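Local coordinates for protein phytoene synthase (Enterococcus hirae, PDB 5IYS) that probably joins two prenyl diphosphates head to head, as squalene and phytoene synthases do, and binds a farnesyl thiodiphosphate inhibitor with magnesium ions, at residues H260-L263 / F264-N268. Sequence-based numbering, arbitrary orientation.
Sequences HYSL and FDNKN
The loop between helix 236-258 and helix 272-287, which reaches the bound inhibitor through Lys267, makes a turn in which Ser262 and Asn266 meet. The chain bends round at Phe264 and Asp265, and the side chain of Asn266 lies inside the bend. In both Ser262 and Asn266 the bond from CA to CB points toward the other arm of the turn. The amide meets two polar atoms of the serine, its hydroxyl and its carbonyl oxygen. This amide is probably turned over in the model, so its N and O may be exchanged. As modelled, Asn266 ND2 lies 2.8 Å from Ser262 OG, and Asn266 OD1 lies 2.8 Å from Ser262 O. With the amide turned back, both may be hydrogen bonds. The serine hydroxyl also hydrogen-bonds Gln259 NE2. It sits between its own backbone N and carbonyl carbon (chi1 55°), which sets OG near the amide.

In the all-helical fold of squalene and phytoene synthases, this loop links two helices and carries Lys267 to the ligand pocket. The preceding helix ends in a Schellman motif with His260 at the C-prime position. The side chains of Leu263 and Phe264 start away from the turn. Leu263 packs on Leu209 of helix 207-227, while Phe264 touches Glu176 and Gln179 of helix 174-179. Leu263 CB and Phe264 CD1, in adjacent residues, make a loose apolar contact at 4.1 Å. The turn leaves the backbone N-H of Phe264 buried without a hydrogen-bond partner.

Asn266 touches Arg172, and its side chain is about 5 Å from that of Asp173. Asp173 has been seen to bind magnesium in this protein, though that ion is not bound to this chain in the model. Outside the turn, Lys267 NZ forms a salt bridge with O1B of the inhibitor's thiodiphosphate.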
loop_
_atom_site.group_PDB
_atom_site.type_symbol
_atom_site.label_atom_id
_atom_site.label_comp_id
_atom_site.label_asym_id
_atom_site.label_seq_id
_atom_site.Cartn_x
_atom_site.Cartn_y
_atom_site.Cartn_z
ATOM N N HIS A 260 -17.945 -0.459 15.882
ATOM C CA HIS A 260 -17.610 -0.356 17.305
ATOM C C HIS A 260 -16.300 -1.069 17.662
ATOM O O HIS A 260 -16.193 -1.727 18.711
ATOM C CB HIS A 260 -18.781 -0.787 18.206
ATOM C CG HIS A 260 -20.119 -0.284 17.753
ATOM N ND1 HIS A 260 -20.457 1.056 17.753
ATOM C CD2 HIS A 260 -21.192 -0.942 17.253
ATOM C CE1 HIS A 260 -21.673 1.202 17.252
ATOM N NE2 HIS A 260 -22.136 0.006 16.935
ATOM N N TYR A 261 -15.291 -0.862 16.812
ATOM C CA TYR A 261 -13.965 -1.400 17.039
ATOM C C TYR A 261 -13.968 -2.926 17.054
ATOM O O TYR A 261 -13.418 -3.554 17.954
ATOM C CB TYR A 261 -13.384 -0.835 18.329
ATOM C CG TYR A 261 -13.350 0.674 18.328
ATOM C CD1 TYR A 261 -12.391 1.367 17.594
ATOM C CD2 TYR A 261 -14.398 1.396 18.882
ATOM C CE1 TYR A 261 -12.412 2.758 17.534
ATOM C CE2 TYR A 261 -14.410 2.777 18.860
ATOM C CZ TYR A 261 -13.425 3.457 18.186
ATOM O OH TYR A 261 -13.465 4.837 18.193
ATOM N N SER A 262 -14.660 -3.515 16.090
ATOM C CA SER A 262 -14.486 -4.935 15.793
ATOM C C SER A 262 -13.047 -5.230 15.354
ATOM O O SER A 262 -12.444 -4.458 14.584
ATOM C CB SER A 262 -15.455 -5.353 14.688
ATOM O OG SER A 262 -15.278 -4.527 13.545
ATOM N N LEU A 263 -12.523 -6.367 15.811
ATOM C CA LEU A 263 -11.143 -6.738 15.533
ATOM C C LEU A 263 -11.048 -7.685 14.339
ATOM O O LEU A 263 -9.979 -7.838 13.743
ATOM C CB LEU A 263 -10.498 -7.362 16.773
ATOM C CG LEU A 263 -10.515 -6.472 18.024
ATOM C CD1 LEU A 263 -10.041 -7.214 19.261
ATOM C CD2 LEU A 263 -9.727 -5.175 17.837
ATOM N N PHE A 264 -12.179 -8.270 13.960
ATOM C CA PHE A 264 -12.229 -9.217 12.847
ATOM C C PHE A 264 -13.182 -8.735 11.763
ATOM O O PHE A 264 -14.050 -7.901 12.014
ATOM C CB PHE A 264 -12.680 -10.609 13.299
ATOM C CG PHE A 264 -11.693 -11.311 14.175
ATOM C CD1 PHE A 264 -11.715 -11.116 15.549
ATOM C CD2 PHE A 264 -10.736 -12.161 13.629
ATOM C CE1 PHE A 264 -10.802 -11.764 16.362
ATOM C CE2 PHE A 264 -9.813 -12.788 14.440
ATOM C CZ PHE A 264 -9.824 -12.557 15.800
ATOM N N ASP A 265 -13.026 -9.300 10.573
ATOM C CA ASP A 265 -14.008 -9.164 9.511
ATOM C C ASP A 265 -14.196 -7.698 9.121
ATOM O O ASP A 265 -15.327 -7.217 9.023
ATOM C CB ASP A 265 -15.342 -9.791 9.949
ATOM C CG ASP A 265 -16.386 -9.748 8.856
ATOM O OD1 ASP A 265 -16.039 -10.081 7.706
ATOM O OD2 ASP A 265 -17.529 -9.322 9.131
ATOM N N ASN A 266 -13.086 -7.013 8.857
ATOM C CA ASN A 266 -13.111 -5.578 8.574
ATOM C C ASN A 266 -12.776 -5.277 7.112
ATOM O O ASN A 266 -12.815 -4.122 6.680
ATOM C CB ASN A 266 -12.126 -4.832 9.485
ATOM C CG ASN A 266 -12.568 -4.820 10.944
ATOM O OD1 ASN A 266 -11.746 -4.847 11.859
ATOM N ND2 ASN A 266 -13.867 -4.693 11.159
ATOM N N LYS A 267 -12.489 -6.326 6.351
ATOM C CA LYS A 267 -12.099 -6.168 4.963
ATOM C C LYS A 267 -13.332 -6.118 4.071
ATOM O O LYS A 267 -14.366 -6.715 4.394
ATOM C CB LYS A 267 -11.209 -7.327 4.511
ATOM C CG LYS A 267 -9.811 -7.337 5.092
ATOM C CD LYS A 267 -9.029 -8.543 4.563
ATOM C CE LYS A 267 -7.982 -8.998 5.581
ATOM N NZ LYS A 267 -6.581 -9.136 5.040
ATOM N N ASN A 268 -13.180 -5.471 2.919
ATOM C CA ASN A 268 -14.222 -5.499 1.899
ATOM C C ASN A 268 -15.519 -4.981 2.504
ATOM O O ASN A 268 -16.599 -5.473 2.174
ATOM C CB ASN A 268 -14.423 -6.931 1.387
ATOM C CG ASN A 268 -13.177 -7.494 0.719
ATOM O OD1 ASN A 268 -12.561 -6.851 -0.139
ATOM N ND2 ASN A 268 -12.809 -8.709 1.104
#